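Local coordinates for PCF11 protein (Saccharomyces cerevisiae, PDB 1SZ9) that probably recognises the carboxy-terminal domain of RNA polymerase II through its all-helical CTD-interacting domain during 3'-end processing of messenger RNA, at residues 22-25 with 26-29; 56-59 with 60-64; 86-89 with 90-94; 99-102 with 103-107. All coordinates share one frame; numbering follows the deposited sequence.

The four contacts illustrate how side chains bond and pack within one turn of helix while the same turns pack against neighbouring helices, each example coming from a different helix of the all-helical CTD-interacting domain. Contact 2 lies in the middle of the set: its centre is about 13 Å from that of contact 1, 12 Å from contact 3 and 11 Å from contact 4, and it touches all three. Y62 meets N22, F64 packs on Y90 and T93, and L61 reaches T101, K104 and L105. Contacts 3 and 4, on consecutive helices, touch each other as well. Contacts 1 and 3 stay about 14 Å apart at their nearest atoms.

Contact 1: residues 22-25 with 26-29; sequences NSRP and IITT
An N-cap opens helix 24-36, and S23 is the capping residue: S23 OG accepts from I26 N at 3.3 Å, supplying an acceptor to an amide of the first turn. Its hydroxyl stands anti to the backbone N (chi1 175°), which swings OG forward over the turn. There it also rests on the aliphatic branch of I26, 3.3 Å from I26 CG1, with the CD1 methyl alongside. Replacing S23 by alanine takes away OG, and the I26 amide would probably be left without its capping acceptor. The regular ladder begins beside the cap, with I27 N bonded to S23 O at 2.9 Å in a nearly straight line.

Two threonines then turn back on the chain. T29 OG1 donates to P25 O at 2.7 Å, and T29 N shares the same acceptor from the opposite face of the carbonyl plane, so two bonds grip one oxygen. The hydroxyl can do so because OG1 sits beside the backbone N, anti to the carbonyl carbon (chi1 -66°). T28 OG1 makes only a weak bond to R24 O, whose main donor is T28 N. The R24 chain is bent at chi2 and chi3 and doubles back, bringing NH1 to 3.6 Å from I27 CG2. N22 OD1 meets the same isoleucine at its other branch, 3.4 Å from I27 CD1.

Beyond this turn, I27 packs on Y65 and S69 of helix 57-73, where N22 also meets Y62 and Y65, while I26 and T29 lean on I15 of helix 3-16.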
# COMPACT_ATOMS: atom_id res chain seq x y z
N ASN A 22 -7.56 10.54 4.48
CA ASN A 22 -8.12 9.20 4.39
C ASN A 22 -9.50 9.30 3.75
O ASN A 22 -10.53 9.25 4.43
CB ASN A 22 -8.19 8.57 5.78
CG ASN A 22 -8.68 7.12 5.74
OD1 ASN A 22 -8.81 6.52 4.67
ND2 ASN A 22 -8.94 6.57 6.91
N SER A 23 -9.50 9.47 2.43
CA SER A 23 -10.74 9.59 1.67
C SER A 23 -11.30 8.26 1.23
O SER A 23 -10.73 7.61 0.34
CB SER A 23 -10.50 10.44 0.42
OG SER A 23 -11.68 10.44 -0.36
N ARG A 24 -12.41 7.86 1.83
CA ARG A 24 -13.04 6.59 1.47
C ARG A 24 -13.50 6.57 -0.01
O ARG A 24 -13.25 5.61 -0.71
CB ARG A 24 -14.22 6.27 2.42
CG ARG A 24 -13.79 5.93 3.86
CD ARG A 24 -12.79 4.76 3.87
NE ARG A 24 -13.36 3.59 3.21
CZ ARG A 24 -12.65 2.64 2.60
NH1 ARG A 24 -11.32 2.71 2.57
NH2 ARG A 24 -13.27 1.62 2.02
N PRO A 25 -14.16 7.65 -0.49
CA PRO A 25 -14.61 7.66 -1.90
C PRO A 25 -13.46 7.48 -2.88
O PRO A 25 -13.57 6.72 -3.83
CB PRO A 25 -15.26 9.04 -2.06
CG PRO A 25 -15.70 9.38 -0.69
CD PRO A 25 -14.57 8.89 0.19
N ILE A 26 -12.35 8.17 -2.62
CA ILE A 26 -11.17 8.09 -3.47
C ILE A 26 -10.50 6.71 -3.39
O ILE A 26 -10.18 6.09 -4.40
CB ILE A 26 -10.12 9.17 -3.09
CG1 ILE A 26 -10.63 10.57 -3.45
CG2 ILE A 26 -8.81 8.88 -3.78
CD1 ILE A 26 -9.66 11.70 -3.04
N ILE A 27 -10.28 6.23 -2.17
CA ILE A 27 -9.64 4.93 -2.02
C ILE A 27 -10.47 3.85 -2.71
O ILE A 27 -9.94 3.01 -3.43
CB ILE A 27 -9.42 4.60 -0.52
CG1 ILE A 27 -8.21 5.39 -0.01
CG2 ILE A 27 -9.19 3.10 -0.32
CD1 ILE A 27 -8.17 5.47 1.50
N THR A 28 -11.77 3.90 -2.50
CA THR A 28 -12.65 2.91 -3.11
C THR A 28 -12.67 3.04 -4.63
O THR A 28 -12.71 2.04 -5.35
CB THR A 28 -14.08 3.03 -2.55
OG1 THR A 28 -14.08 2.55 -1.19
CG2 THR A 28 -15.08 2.20 -3.38
N THR A 29 -12.64 4.28 -5.13
CA THR A 29 -12.65 4.50 -6.57
C THR A 29 -11.35 4.00 -7.19
O THR A 29 -11.37 3.40 -8.26
CB THR A 29 -12.89 6.00 -6.89
OG1 THR A 29 -14.22 6.36 -6.46
CG2 THR A 29 -12.77 6.27 -8.39

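Contact 2: residues 56-59 with 60-64; sequences MPKQ and KLYAF
K58 and Y62, one turn apart at the start of helix 57-73, run side by side and point the same way. K58 O lies over one face of the Y62 ring, 3.0 Å from CE2, and the lysine methylene CD comes within 4.0 Å of the phenolic OH. With CG beside the backbone N (chi1 -48°), the tyrosine ring is laid back along the preceding turn. With a serine in place of Y62, the face over which K58 O lies is gone, and the lysine chain would probably be freer to move.

In this irregular first turn of a CTD-interacting-domain helix, i to i-3 and i to i-4 bonds mix before the regular pattern sets in. K60 N divides its hydrogen between P57 O and M56 O, each 3.1 Å away; the bond to M56 O is weak, and at P57 O the donor stands above the carbonyl plane. L61 N makes a weak bond to K58 O. Regular spacing is reached with A63 N, which donates to Q59 O at 3.2 Å. The K60 chain runs back past M56, and NZ bonds I52 O in the last turn of helix 41-54 and C55 O just beyond, whereas Q59 OE1 receives a weak bond from R51.

L61 faces K104 and L105 of helix 99-112, F64 reaches Y90 and T93 of helix 86-95, and A63 lies against I52 of helix 41-54.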
# COMPACT_ATOMS: atom_id res chain seq x y z
N MET A 56 4.41 13.79 1.23
CA MET A 56 4.92 13.95 2.59
C MET A 56 4.25 13.07 3.64
O MET A 56 3.18 12.52 3.40
CB MET A 56 4.88 15.42 2.99
CG MET A 56 3.58 16.11 2.83
SD MET A 56 4.02 17.85 2.88
CE MET A 56 4.65 18.00 4.57
N PRO A 57 4.90 12.94 4.82
CA PRO A 57 4.49 12.16 5.99
C PRO A 57 3.06 11.66 6.11
O PRO A 57 2.81 10.48 5.88
CB PRO A 57 4.92 13.05 7.14
CG PRO A 57 6.27 13.48 6.66
CD PRO A 57 6.06 13.78 5.17
N LYS A 58 2.12 12.52 6.48
CA LYS A 58 0.73 12.05 6.63
C LYS A 58 0.13 11.50 5.36
O LYS A 58 -0.64 10.53 5.40
CB LYS A 58 -0.19 13.15 7.16
CG LYS A 58 -0.31 13.20 8.68
CD LYS A 58 -1.49 14.07 9.08
CE LYS A 58 -1.73 14.04 10.58
NZ LYS A 58 -3.11 14.51 10.90
N GLN A 59 0.46 12.10 4.24
CA GLN A 59 -0.09 11.64 2.99
C GLN A 59 0.45 10.28 2.57
O GLN A 59 -0.22 9.56 1.84
CB GLN A 59 0.13 12.69 1.89
CG GLN A 59 -0.74 13.95 2.08
CD GLN A 59 -0.42 15.04 1.07
OE1 GLN A 59 -0.16 14.76 -0.11
NE2 GLN A 59 -0.46 16.30 1.51
N LYS A 60 1.63 9.91 3.06
CA LYS A 60 2.21 8.61 2.71
C LYS A 60 1.32 7.48 3.25
O LYS A 60 1.19 6.42 2.62
CB LYS A 60 3.63 8.45 3.28
CG LYS A 60 4.71 9.38 2.69
CD LYS A 60 6.08 9.01 3.28
CE LYS A 60 7.22 9.96 2.84
NZ LYS A 60 7.32 10.14 1.34
N LEU A 61 0.72 7.70 4.43
CA LEU A 61 -0.16 6.71 5.04
C LEU A 61 -1.38 6.44 4.16
O LEU A 61 -1.74 5.30 3.93
CB LEU A 61 -0.67 7.17 6.42
CG LEU A 61 -1.65 6.24 7.14
CD1 LEU A 61 -0.97 4.88 7.41
CD2 LEU A 61 -2.13 6.86 8.47
N TYR A 62 -2.00 7.50 3.67
CA TYR A 62 -3.20 7.34 2.85
C TYR A 62 -2.92 6.63 1.53
O TYR A 62 -3.76 5.88 1.04
CB TYR A 62 -3.86 8.70 2.66
CG TYR A 62 -3.98 9.43 3.99
CD1 TYR A 62 -4.59 8.81 5.09
CD2 TYR A 62 -3.46 10.71 4.16
CE1 TYR A 62 -4.65 9.46 6.34
CE2 TYR A 62 -3.52 11.36 5.39
CZ TYR A 62 -4.12 10.73 6.47
OH TYR A 62 -4.15 11.38 7.69
N ALA A 63 -1.72 6.83 0.99
CA ALA A 63 -1.33 6.15 -0.25
C ALA A 63 -1.16 4.66 0.09
O ALA A 63 -1.50 3.78 -0.71
CB ALA A 63 -0.00 6.72 -0.80
N PHE A 64 -0.61 4.37 1.27
CA PHE A 64 -0.48 2.97 1.70
C PHE A 64 -1.89 2.37 1.93
O PHE A 64 -2.10 1.17 1.76
CB PHE A 64 0.34 2.85 2.99
CG PHE A 64 1.67 2.16 2.81
CD1 PHE A 64 1.72 0.81 2.44
CD2 PHE A 64 2.87 2.84 3.02
CE1 PHE A 64 2.94 0.15 2.28
CE2 PHE A 64 4.10 2.19 2.87
CZ PHE A 64 4.14 0.84 2.50

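Contact 3: residues 86-89 with 90-94; sequences LFNL and YKRTY
N88 and R92 lie side by side one turn apart on helix 86-95, the amide stacked at 28° to the guanidinium and offset from it. N88 CB sits over the centre of one guanidinium face, 3.8 Å above it. R92 is extended from CG to NE, with CG anti to the carbonyl carbon (chi1 -77°), which carries the charged group back over N88; CG itself passes 3.2 Å from N88 O.

A contact of methylene against aromatic ring joins F87 and K91, which lie alongside one another, CD of K91 reaching F87 CZ at 3.8 Å.

Hydrogen bonding follows the regular helical ladder, exemplified by K91 N to F87 O at 2.9 Å. The exception in number is L89 O, which takes two donors from T93: OG1 at 2.8 Å and the backbone N at 3.0 Å, arriving from opposite faces of the carbonyl plane. These are i to i+4 pairings of a regular alpha-helix, the buried threonine hydroxyl satisfied one turn back.

Helix 125-137 receives F87, K91 and Y90; Y90 also packs on M108 and F109 of helix 99-112, whereas L89 and T93 meet I52 of helix 41-54 and T93 touches F64 of helix 57-73.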
# COMPACT_ATOMS: atom_id res chain seq x y z
N LEU A 86 7.62 -3.86 -1.14
CA LEU A 86 6.88 -3.68 0.11
C LEU A 86 7.74 -3.39 1.33
O LEU A 86 7.52 -2.42 2.02
CB LEU A 86 6.01 -4.91 0.41
CG LEU A 86 5.00 -4.70 1.54
CD1 LEU A 86 3.93 -3.71 1.06
CD2 LEU A 86 4.37 -6.05 1.94
N PHE A 87 8.72 -4.24 1.60
CA PHE A 87 9.58 -4.03 2.75
C PHE A 87 10.36 -2.70 2.70
O PHE A 87 10.37 -1.95 3.68
CB PHE A 87 10.57 -5.19 2.91
CG PHE A 87 11.67 -4.91 3.87
CD1 PHE A 87 11.40 -4.67 5.22
CD2 PHE A 87 13.00 -4.87 3.43
CE1 PHE A 87 12.42 -4.40 6.12
CE2 PHE A 87 14.04 -4.59 4.33
CZ PHE A 87 13.75 -4.36 5.68
N ASN A 88 11.04 -2.43 1.59
CA ASN A 88 11.79 -1.17 1.49
C ASN A 88 10.87 0.03 1.59
O ASN A 88 11.19 1.00 2.25
CB ASN A 88 12.58 -1.09 0.18
CG ASN A 88 13.75 -2.06 0.15
OD1 ASN A 88 14.12 -2.60 1.18
ND2 ASN A 88 14.34 -2.26 -1.02
N LEU A 89 9.72 -0.04 0.92
CA LEU A 89 8.75 1.06 0.96
C LEU A 89 8.21 1.28 2.37
O LEU A 89 8.10 2.41 2.84
CB LEU A 89 7.58 0.78 0.01
CG LEU A 89 7.76 1.25 -1.44
CD1 LEU A 89 6.57 0.80 -2.29
CD2 LEU A 89 7.90 2.77 -1.46
N TYR A 90 7.85 0.19 3.03
CA TYR A 90 7.30 0.26 4.37
C TYR A 90 8.30 0.83 5.37
O TYR A 90 7.99 1.76 6.11
CB TYR A 90 6.85 -1.14 4.81
CG TYR A 90 6.18 -1.16 6.17
CD1 TYR A 90 6.92 -1.10 7.35
CD2 TYR A 90 4.79 -1.23 6.28
CE1 TYR A 90 6.30 -1.11 8.60
CE2 TYR A 90 4.17 -1.24 7.52
CZ TYR A 90 4.92 -1.18 8.67
OH TYR A 90 4.30 -1.20 9.90
N LYS A 91 9.50 0.25 5.40
CA LYS A 91 10.55 0.69 6.29
C LYS A 91 10.92 2.16 6.07
O LYS A 91 11.05 2.92 7.02
CB LYS A 91 11.80 -0.19 6.08
CG LYS A 91 13.05 0.31 6.81
CD LYS A 91 14.18 -0.72 6.78
CE LYS A 91 15.44 -0.20 7.51
NZ LYS A 91 16.56 -1.21 7.56
N ARG A 92 11.09 2.56 4.81
CA ARG A 92 11.46 3.95 4.53
C ARG A 92 10.37 4.90 4.99
O ARG A 92 10.68 5.95 5.56
CB ARG A 92 11.74 4.14 3.03
CG ARG A 92 13.10 3.60 2.61
CD ARG A 92 13.23 3.40 1.11
NE ARG A 92 14.41 2.59 0.79
CZ ARG A 92 14.65 2.05 -0.40
NH1 ARG A 92 13.81 2.22 -1.41
NH2 ARG A 92 15.75 1.31 -0.58
N THR A 93 9.11 4.54 4.76
CA THR A 93 8.00 5.38 5.18
C THR A 93 7.96 5.50 6.69
O THR A 93 7.85 6.59 7.23
CB THR A 93 6.65 4.80 4.67
OG1 THR A 93 6.67 4.79 3.25
CG2 THR A 93 5.44 5.66 5.14
N TYR A 94 8.06 4.36 7.36
CA TYR A 94 8.04 4.30 8.82
C TYR A 94 9.11 5.22 9.42
O TYR A 94 8.86 5.92 10.40
CB TYR A 94 8.28 2.84 9.28
CG TYR A 94 8.05 2.63 10.76
CD1 TYR A 94 9.00 3.03 11.69
CD2 TYR A 94 6.87 2.03 11.22
CE1 TYR A 94 8.79 2.84 13.07
CE2 TYR A 94 6.65 1.84 12.60
CZ TYR A 94 7.61 2.25 13.51
OH TYR A 94 7.42 2.07 14.85

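Contact 4: residues 99-102 with 103-107; sequences NTTR and TKLIN
T100 and T103 form a local side-chain-to-backbone contact in the first turns of helix 99-112. T103 OG1 donates to T100 O at 2.7 Å, in the carbonyl plane and on a lone pair. That reach depends on the hydroxyl lying between the backbone N and the carbonyl carbon (chi1 64°), while CG2 takes the place beside the N and comes 3.5 Å from N99 O. T100 O also accepts from K104 N at 3.3 Å, so hydroxyl and amide share one oxygen.

I106 follows one turn after R102: I106 N bonds R102 O at 2.8 Å, and the isoleucine CG1 branch lies against the same oxygen at 3.0 Å. The extended R102 chain runs back toward the helix start, where NH1 donates to N99 OD1 at 2.9 Å. The acceptor lies in the guanidinium plane, at its edge, although the donor stands above the plane of the N99 amide. NE of R102 bonds Y94 O of helix 86-95, so this one guanidinium ties two consecutive helices together. T101 OG1 bonds D98 just before the helix.

With T101, K104 and L105 packed on L61 of helix 57-73, and L105 and I106 on Y94, this turn belongs to the stacked-helix, ARM-repeat-like architecture of CTD-interacting domains.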
# COMPACT_ATOMS: atom_id res chain seq x y z
N ASN A 99 5.11 9.38 15.13
CA ASN A 99 4.78 8.18 15.87
C ASN A 99 3.32 7.76 15.87
O ASN A 99 3.02 6.59 16.06
CB ASN A 99 5.30 8.30 17.30
CG ASN A 99 6.80 8.18 17.35
OD1 ASN A 99 7.35 7.15 17.01
ND2 ASN A 99 7.47 9.25 17.77
N THR A 100 2.41 8.69 15.66
CA THR A 100 1.00 8.32 15.61
C THR A 100 0.80 7.57 14.30
O THR A 100 0.16 6.53 14.27
CB THR A 100 0.11 9.57 15.66
OG1 THR A 100 0.30 10.21 16.92
CG2 THR A 100 -1.37 9.20 15.48
N THR A 101 1.37 8.10 13.22
CA THR A 101 1.27 7.44 11.91
C THR A 101 1.90 6.05 11.99
O THR A 101 1.42 5.09 11.35
CB THR A 101 1.97 8.28 10.83
OG1 THR A 101 1.40 9.59 10.83
CG2 THR A 101 1.80 7.65 9.45
N ARG A 102 2.99 5.94 12.77
CA ARG A 102 3.64 4.64 12.96
C ARG A 102 2.66 3.59 13.57
O ARG A 102 2.65 2.45 13.14
CB ARG A 102 4.88 4.78 13.86
CG ARG A 102 6.10 5.34 13.10
CD ARG A 102 7.29 5.72 14.00
NE ARG A 102 8.37 6.27 13.17
CZ ARG A 102 9.26 7.16 13.58
NH1 ARG A 102 9.23 7.63 14.82
NH2 ARG A 102 10.19 7.62 12.74
N THR A 103 1.85 3.97 14.55
CA THR A 103 0.92 2.99 15.13
C THR A 103 -0.08 2.58 14.06
O THR A 103 -0.55 1.45 14.06
CB THR A 103 0.11 3.54 16.36
OG1 THR A 103 -0.73 4.63 15.94
CG2 THR A 103 1.05 4.00 17.46
N LYS A 104 -0.42 3.50 13.16
CA LYS A 104 -1.35 3.17 12.07
C LYS A 104 -0.67 2.23 11.07
O LYS A 104 -1.31 1.29 10.58
CB LYS A 104 -1.86 4.46 11.41
CG LYS A 104 -3.03 5.06 12.20
CD LYS A 104 -3.13 6.55 12.07
CE LYS A 104 -4.47 7.06 12.66
NZ LYS A 104 -5.06 6.16 13.71
N LEU A 105 0.61 2.47 10.77
CA LEU A 105 1.34 1.57 9.87
C LEU A 105 1.46 0.19 10.53
O LEU A 105 1.46 -0.83 9.86
CB LEU A 105 2.76 2.08 9.59
CG LEU A 105 2.87 3.35 8.75
CD1 LEU A 105 4.31 3.81 8.75
CD2 LEU A 105 2.35 3.08 7.33
N ILE A 106 1.58 0.18 11.85
CA ILE A 106 1.73 -1.08 12.57
C ILE A 106 0.44 -1.90 12.53
O ILE A 106 0.46 -3.11 12.30
CB ILE A 106 2.17 -0.82 14.04
CG1 ILE A 106 3.61 -0.28 14.04
CG2 ILE A 106 2.03 -2.12 14.91
CD1 ILE A 106 4.00 0.42 15.35
N ASN A 107 -0.69 -1.23 12.78
CA ASN A 107 -1.97 -1.93 12.75
C ASN A 107 -2.23 -2.47 11.35
O ASN A 107 -2.71 -3.59 11.18
CB ASN A 107 -3.09 -0.98 13.21
CG ASN A 107 -3.04 -0.73 14.71
OD1 ASN A 107 -2.37 -1.46 15.43
ND2 ASN A 107 -3.74 0.29 15.19